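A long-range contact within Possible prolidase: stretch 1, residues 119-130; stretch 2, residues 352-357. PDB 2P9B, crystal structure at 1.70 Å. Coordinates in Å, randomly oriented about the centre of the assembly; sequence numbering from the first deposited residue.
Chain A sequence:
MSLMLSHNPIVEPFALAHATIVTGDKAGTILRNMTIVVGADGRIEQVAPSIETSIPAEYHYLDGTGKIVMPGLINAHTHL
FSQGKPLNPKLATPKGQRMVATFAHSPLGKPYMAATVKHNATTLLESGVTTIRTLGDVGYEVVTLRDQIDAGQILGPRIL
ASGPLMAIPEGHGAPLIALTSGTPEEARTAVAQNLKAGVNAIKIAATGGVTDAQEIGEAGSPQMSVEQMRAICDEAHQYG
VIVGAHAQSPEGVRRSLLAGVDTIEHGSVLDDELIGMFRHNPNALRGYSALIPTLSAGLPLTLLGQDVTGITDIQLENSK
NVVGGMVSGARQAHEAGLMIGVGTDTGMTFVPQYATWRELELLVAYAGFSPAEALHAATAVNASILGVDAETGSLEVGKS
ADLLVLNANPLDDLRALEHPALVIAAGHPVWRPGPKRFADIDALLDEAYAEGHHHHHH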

# COMPACT_ATOMS: atom_id res chain seq x y z
N HIS A 119 -8.12 13.61 7.27
CA HIS A 119 -9.25 13.37 6.38
C HIS A 119 -8.92 12.29 5.36
O HIS A 119 -9.71 11.37 5.15
CB HIS A 119 -9.63 14.65 5.61
CG HIS A 119 -10.67 14.42 4.56
ND1 HIS A 119 -11.98 14.13 4.87
CD2 HIS A 119 -10.58 14.40 3.21
CE1 HIS A 119 -12.66 13.94 3.75
NE2 HIS A 119 -11.83 14.10 2.73
N ASN A 120 -7.76 12.41 4.73
CA ASN A 120 -7.37 11.43 3.72
C ASN A 120 -7.12 10.05 4.32
O ASN A 120 -7.45 9.04 3.70
CB ASN A 120 -6.15 11.93 2.94
CG ASN A 120 -6.49 13.07 2.00
OD1 ASN A 120 -7.50 13.03 1.30
ND2 ASN A 120 -5.64 14.10 1.97
N ALA A 121 -6.54 10.01 5.51
CA ALA A 121 -6.29 8.72 6.16
C ALA A 121 -7.65 8.09 6.48
O ALA A 121 -7.81 6.87 6.40
CB ALA A 121 -5.48 8.92 7.45
N THR A 122 -8.62 8.93 6.84
CA THR A 122 -9.95 8.43 7.16
C THR A 122 -10.65 7.90 5.91
O THR A 122 -11.36 6.90 5.97
CB THR A 122 -10.81 9.53 7.81
OG1 THR A 122 -10.22 9.91 9.06
CG2 THR A 122 -12.23 9.01 8.08
N THR A 123 -10.43 8.56 4.78
CA THR A 123 -11.03 8.12 3.52
C THR A 123 -10.49 6.72 3.18
O THR A 123 -11.25 5.83 2.81
CB THR A 123 -10.69 9.09 2.38
OG1 THR A 123 -11.34 10.34 2.63
CG2 THR A 123 -11.15 8.54 1.04
N LEU A 124 -9.18 6.55 3.30
CA LEU A 124 -8.56 5.25 3.03
C LEU A 124 -9.19 4.20 3.94
O LEU A 124 -9.59 3.13 3.47
CB LEU A 124 -7.04 5.32 3.27
CG LEU A 124 -6.22 5.87 2.10
CD1 LEU A 124 -4.93 6.50 2.61
CD2 LEU A 124 -5.94 4.73 1.13
N LEU A 125 -9.28 4.50 5.23
CA LEU A 125 -9.88 3.54 6.16
C LEU A 125 -11.32 3.22 5.78
O LEU A 125 -11.70 2.05 5.74
CB LEU A 125 -9.82 4.08 7.60
CG LEU A 125 -10.42 3.16 8.67
CD1 LEU A 125 -9.68 1.83 8.66
CD2 LEU A 125 -10.31 3.82 10.04
N GLU A 126 -12.13 4.24 5.49
CA GLU A 126 -13.52 4.02 5.12
C GLU A 126 -13.66 3.17 3.86
O GLU A 126 -14.69 2.53 3.66
CB GLU A 126 -14.25 5.36 4.93
CG GLU A 126 -14.33 6.19 6.20
CD GLU A 126 -14.91 7.58 5.98
OE1 GLU A 126 -14.75 8.12 4.87
OE2 GLU A 126 -15.51 8.13 6.92
N SER A 127 -12.63 3.18 3.02
CA SER A 127 -12.66 2.40 1.79
C SER A 127 -12.26 0.95 2.08
O SER A 127 -12.27 0.11 1.18
CB SER A 127 -11.72 3.01 0.74
OG SER A 127 -10.35 2.71 1.00
N GLY A 128 -11.91 0.68 3.33
CA GLY A 128 -11.54 -0.67 3.72
C GLY A 128 -10.05 -0.97 3.88
O GLY A 128 -9.68 -2.13 4.06
N VAL A 129 -9.22 0.06 3.84
CA VAL A 129 -7.77 -0.08 3.98
C VAL A 129 -7.37 0.15 5.44
O VAL A 129 -7.44 1.27 5.95
CB VAL A 129 -7.04 0.94 3.10
CG1 VAL A 129 -5.55 0.71 3.15
CG2 VAL A 129 -7.56 0.83 1.67
N THR A 130 -6.92 -0.91 6.12
CA THR A 130 -6.57 -0.83 7.53
C THR A 130 -5.10 -0.57 7.85
O THR A 130 -4.76 -0.31 9.00
CB THR A 130 -7.06 -2.08 8.26
OG1 THR A 130 -6.65 -3.25 7.54
CG2 THR A 130 -8.58 -2.08 8.36
N PRO A 352 -7.61 8.22 -6.81
CA PRO A 352 -8.42 8.51 -5.62
C PRO A 352 -7.90 7.82 -4.37
O PRO A 352 -7.38 6.70 -4.43
CB PRO A 352 -9.80 8.01 -6.02
CG PRO A 352 -9.81 8.23 -7.51
CD PRO A 352 -8.45 7.72 -7.91
N GLN A 353 -8.07 8.49 -3.23
CA GLN A 353 -7.64 7.94 -1.95
C GLN A 353 -8.44 6.68 -1.63
O GLN A 353 -7.97 5.81 -0.90
CB GLN A 353 -7.87 8.96 -0.83
CG GLN A 353 -7.03 10.24 -0.93
CD GLN A 353 -5.59 10.03 -0.52
OE1 GLN A 353 -5.18 8.92 -0.17
NE2 GLN A 353 -4.80 11.11 -0.56
N TYR A 354 -9.64 6.59 -2.18
CA TYR A 354 -10.52 5.46 -1.92
C TYR A 354 -10.50 4.36 -2.97
O TYR A 354 -11.28 3.41 -2.88
CB TYR A 354 -11.95 5.96 -1.75
CG TYR A 354 -12.43 6.79 -2.93
CD1 TYR A 354 -12.74 6.20 -4.16
CD2 TYR A 354 -12.54 8.18 -2.83
CE1 TYR A 354 -13.15 6.96 -5.26
CE2 TYR A 354 -12.95 8.95 -3.92
CZ TYR A 354 -13.25 8.34 -5.13
OH TYR A 354 -13.63 9.10 -6.21
N ALA A 355 -9.61 4.47 -3.96
CA ALA A 355 -9.58 3.49 -5.04
C ALA A 355 -8.54 2.38 -4.95
O ALA A 355 -8.11 1.85 -5.97
CB ALA A 355 -9.44 4.23 -6.38
N THR A 356 -8.15 1.99 -3.75
CA THR A 356 -7.16 0.92 -3.62
C THR A 356 -7.62 -0.34 -4.37
O THR A 356 -6.81 -1.00 -5.02
CB THR A 356 -6.91 0.57 -2.14
OG1 THR A 356 -6.31 1.69 -1.48
CG2 THR A 356 -5.98 -0.64 -2.02
N TRP A 357 -8.91 -0.64 -4.30
CA TRP A 357 -9.47 -1.84 -4.94
C TRP A 357 -9.12 -1.95 -6.42
O TRP A 357 -8.94 -3.05 -6.95
CB TRP A 357 -10.99 -1.88 -4.78
CG TRP A 357 -11.70 -0.88 -5.65
CD1 TRP A 357 -11.91 0.44 -5.39
CD2 TRP A 357 -12.17 -1.10 -6.99
NE1 TRP A 357 -12.49 1.06 -6.47
CE2 TRP A 357 -12.66 0.13 -7.47
CE3 TRP A 357 -12.23 -2.23 -7.82
CZ2 TRP A 357 -13.19 0.27 -8.75
CZ3 TRP A 357 -12.76 -2.09 -9.10
CH2 TRP A 357 -13.24 -0.84 -9.55
O HOH W 1 -8.35 3.17 -0.99

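No direct hydrogen bond joins these two stretches, which lie at least 226 residues apart in sequence wherever they touch; the polar link between them runs through one water. Water 1 donates to Ser 127 OG at 2.9 Å and to the backbone oxygen Gln 353 O at 2.7 Å, and it is hydrogen-bonded to Thr 356 OG1 at 2.6 Å. Because Ser 127 OG and Gln 353 O are 4.3 Å apart, too far to bond directly, the water fills the gap and satisfies both acceptors at once. Threonine suits position 356 because its CB points toward the first stretch and its hydroxyl is offered to the water.

Serine suits its place because its short side chain does two jobs. With chi1 in the p well, Ser 127 OG donates its own proton back to Leu 124 O at 2.6 Å, which leaves the oxygen free to accept from the water. Ser 127 CB, pointing toward the second stretch, packs 3.7 Å from Tyr 354 O and 3.9 Å from Tyr 354 CB. Here the backbones come close, with 5.3 Å between Ser 127 CA and Tyr 354 CA.

The rest of the contact is van der Waals packing, and together the two sides bury 367 Å². Gln 353 contributes the largest share. Its CB points toward the helix, and its chi1 and chi2, both m, fold the chain along the helix surface: Gln 353 CB lies 3.8 Å from Thr 123 CG2, Gln 353 CG 3.6 Å from Asn 120 OD1, and Gln 353 OE1 3.7 Å from Leu 124 CD1. The aliphatic part of a long polar side chain can thus cover the helix while its amide finds hydrogen bonds elsewhere in the structure.

Asn 120, Thr 123, Leu 124 and Ser 127 are spaced three or four apart, or adjacent, so that the helix and its end bring them to a common side. Thr 123 presses its methyl against both Gln 353 and Tyr 354, with Thr 123 CG2 also 3.9 Å from Tyr 354 CB and near the plane of the tyrosine ring, at its edge. Leu 124 starts sideways, but leucine is long and branched enough to reach Gln 353 with both methyls while staying buried: Leu 124 CD2 comes within 3.1 Å of Gln 353 O, a tight contact, and 4.0 Å of Thr 356 OG1. The Tyr 354 ring leads away, so Tyr 354 meets the first stretch chiefly through CB, its carbonyl oxygen and the near edge of its ring.

The shape of each backbone sets up this fit. A type I turn from Pro 352 to Ala 355, with Ala 355 N bonded to Pro 352 O at 3.2 Å, carries Gln 353 and Tyr 354 at its middle positions. On the other side the helix ends in a Schellman motif: Gly 128 has a phi of 102°, where a side chain would jam against the preceding carbonyl oxygen, so glycine fits. The chain then enters a strand at Val 129, whose CB points toward the second stretch. Val 129 CG2 lies 3.5 Å from Thr 356 OG1, adding a buried hydrophobic neighbour beside the hydroxyl that binds the water.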